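Local coordinates for protein apical membrane antigen AMA1 (PDB 4YIV) that plays an important part in host-cell invasion by Toxoplasma gondii, as a component of the moving junction between parasite and host membranes, at residues K45-T50 against K151-R156. Residues are numbered along the deposited sequence; the frame is centred on the assembly and turned at random.
Sequences KEVDGT and KATKYR
V47 sets its CG2 methyl against the CB of Y155 at 3.7 Å, the two side chains crossing at about a right angle, while its other methyl, CG1, meets CG2 of T153. The branched valine thus spreads two methyls over the loop, CG2 also touching the T153 hydroxyl. K45 adds apolar contact with the stem of its side chain: its CB lies 3.8 Å from CD2 of Y155, an oblique approach to the ring. CG of K45 stands anti to the carbonyl carbon (chi1 -61°), and from there the chain bends at chi2 and runs past the carbonyl O of K154, with CD 4.1 Å from the CB of K154. Lysine suits the place because its long methylene stem can pack here while its ammonium still reaches E54, its salt-bridge partner. That acid also accepts from the backbone N of R156, and its charge probably eases the closeness of K45 NZ to NH1 of R156, 4.5 Å apart; the guanidinium is held through NE by F141 O, with F141 also in a cation-pi contact.

The contact joins the strand 43-47 of a two-stranded antiparallel hairpin, closed by a type I' turn from V47 to T50, to the loop preceding strand 159-162. G49 suits this turn because glycine readily adopts positive phi.

No direct hydrogen bond crosses between the segments; a water donates to E46 O (2.6 Å) and accepts from K154 N (2.9 Å). Within the loop, T153 forms an ST turn: chi1 of 73° puts OG1 between its backbone N and carbonyl carbon, where it accepts from Y155 N at 3.1 Å. The same hydroxyl bonds to A145 O, and Y155 OH reaches S174 and the R53 carbonyl.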
loop_
_atom_site.group_PDB
_atom_site.type_symbol
_atom_site.label_atom_id
_atom_site.label_comp_id
_atom_site.label_asym_id
_atom_site.label_seq_id
_atom_site.Cartn_x
_atom_site.Cartn_y
_atom_site.Cartn_z
ATOM N N LYS A 45 19.505 -6.506 5.574
ATOM C CA LYS A 45 20.161 -7.703 5.066
ATOM C C LYS A 45 21.532 -7.328 4.573
ATOM O O LYS A 45 21.745 -6.212 4.116
ATOM C CB LYS A 45 19.361 -8.347 3.940
ATOM C CG LYS A 45 17.963 -8.799 4.343
ATOM C CD LYS A 45 18.039 -10.015 5.232
ATOM C CE LYS A 45 16.706 -10.418 5.794
ATOM N NZ LYS A 45 15.670 -10.529 4.780
ATOM N N GLU A 46 22.459 -8.269 4.682
ATOM C CA GLU A 46 23.851 -8.065 4.306
ATOM C C GLU A 46 24.193 -8.407 2.859
ATOM O O GLU A 46 23.870 -9.491 2.366
ATOM C CB GLU A 46 24.710 -8.905 5.262
ATOM C CG GLU A 46 26.174 -8.582 5.180
ATOM C CD GLU A 46 26.993 -9.501 6.055
ATOM O OE1 GLU A 46 26.583 -9.731 7.224
ATOM O OE2 GLU A 46 28.018 -10.016 5.557
ATOM N N VAL A 47 24.815 -7.456 2.177
ATOM C CA VAL A 47 25.428 -7.660 0.873
ATOM C C VAL A 47 26.843 -7.096 0.883
ATOM O O VAL A 47 27.019 -5.928 1.230
ATOM C CB VAL A 47 24.633 -6.958 -0.231
ATOM C CG1 VAL A 47 25.196 -7.274 -1.613
ATOM C CG2 VAL A 47 23.148 -7.340 -0.131
ATOM N N ASP A 48 27.844 -7.878 0.467
ATOM C CA ASP A 48 29.235 -7.361 0.428
ATOM C C ASP A 48 29.663 -6.827 1.791
ATOM O O ASP A 48 30.351 -5.801 1.886
ATOM C CB ASP A 48 29.386 -6.235 -0.580
ATOM C CG ASP A 48 28.983 -6.633 -1.991
ATOM O OD1 ASP A 48 29.415 -7.704 -2.458
ATOM O OD2 ASP A 48 28.275 -5.842 -2.653
ATOM N N GLY A 49 29.208 -7.490 2.840
ATOM C CA GLY A 49 29.607 -7.199 4.209
ATOM C C GLY A 49 28.909 -5.997 4.793
ATOM O O GLY A 49 29.182 -5.605 5.920
ATOM N N THR A 50 28.004 -5.424 4.011
ATOM C CA THR A 50 27.313 -4.190 4.356
ATOM C C THR A 50 25.857 -4.448 4.599
ATOM O O THR A 50 25.218 -5.143 3.818
ATOM C CB THR A 50 27.480 -3.197 3.228
ATOM O OG1 THR A 50 28.882 -3.010 3.003
ATOM C CG2 THR A 50 26.802 -1.882 3.538
ATOM N N LYS A 151 27.729 -14.115 -5.725
ATOM C CA LYS A 151 27.211 -15.089 -4.767
ATOM C C LYS A 151 25.848 -14.587 -4.263
ATOM O O LYS A 151 25.611 -13.371 -4.191
ATOM C CB LYS A 151 28.186 -15.288 -3.610
ATOM C CG LYS A 151 27.684 -16.253 -2.548
ATOM C CD LYS A 151 28.649 -16.352 -1.372
ATOM C CE LYS A 151 28.099 -17.231 -0.259
ATOM N NZ LYS A 151 28.983 -17.175 0.934
ATOM N N ALA A 152 24.974 -15.515 -3.901
ATOM C CA ALA A 152 23.608 -15.185 -3.540
ATOM C C ALA A 152 23.584 -14.585 -2.151
ATOM O O ALA A 152 24.371 -14.985 -1.283
ATOM C CB ALA A 152 22.729 -16.410 -3.590
ATOM N N THR A 153 22.676 -13.640 -1.931
ATOM C CA THR A 153 22.472 -13.074 -0.600
ATOM C C THR A 153 21.050 -13.337 -0.145
ATOM O O THR A 153 20.264 -13.988 -0.859
ATOM C CB THR A 153 22.771 -11.535 -0.589
ATOM O OG1 THR A 153 21.723 -10.828 -1.273
ATOM C CG2 THR A 153 24.113 -11.224 -1.279
ATOM N N LYS A 154 20.705 -12.830 1.037
ATOM C CA LYS A 154 19.332 -12.853 1.521
ATOM C C LYS A 154 18.591 -11.510 1.332
ATOM O O LYS A 154 17.488 -11.339 1.862
ATOM C CB LYS A 154 19.310 -13.241 2.985
ATOM C CG LYS A 154 19.880 -14.661 3.243
ATOM C CD LYS A 154 19.296 -15.293 4.498
ATOM C CE LYS A 154 19.994 -16.605 4.849
ATOM N NZ LYS A 154 19.391 -17.228 6.069
ATOM N N TYR A 155 19.185 -10.587 0.568
ATOM C CA TYR A 155 18.550 -9.289 0.298
ATOM C C TYR A 155 17.586 -9.489 -0.861
ATOM O O TYR A 155 17.995 -9.982 -1.914
ATOM C CB TYR A 155 19.573 -8.207 -0.074
ATOM C CG TYR A 155 18.941 -6.820 -0.068
ATOM C CD1 TYR A 155 18.139 -6.389 -1.128
ATOM C CD2 TYR A 155 19.078 -5.984 1.026
ATOM C CE1 TYR A 155 17.535 -5.143 -1.109
ATOM C CE2 TYR A 155 18.477 -4.742 1.059
ATOM C CZ TYR A 155 17.685 -4.337 -0.018
ATOM O OH TYR A 155 17.042 -3.122 -0.030
ATOM N N ARG A 156 16.331 -9.105 -0.682
ATOM C CA ARG A 156 15.353 -9.194 -1.755
ATOM C C ARG A 156 14.829 -7.802 -2.146
ATOM O O ARG A 156 14.423 -7.003 -1.288
ATOM C CB ARG A 156 14.194 -10.104 -1.332
ATOM C CG ARG A 156 14.601 -11.506 -1.072
ATOM C CD ARG A 156 13.427 -12.270 -0.520
ATOM N NE ARG A 156 13.696 -13.698 -0.424
ATOM C CZ ARG A 156 14.310 -14.299 0.594
ATOM N NH1 ARG A 156 14.747 -13.603 1.652
ATOM N NH2 ARG A 156 14.479 -15.613 0.549
HETATM O O HOH W 1 22.410 -11.539 2.937
#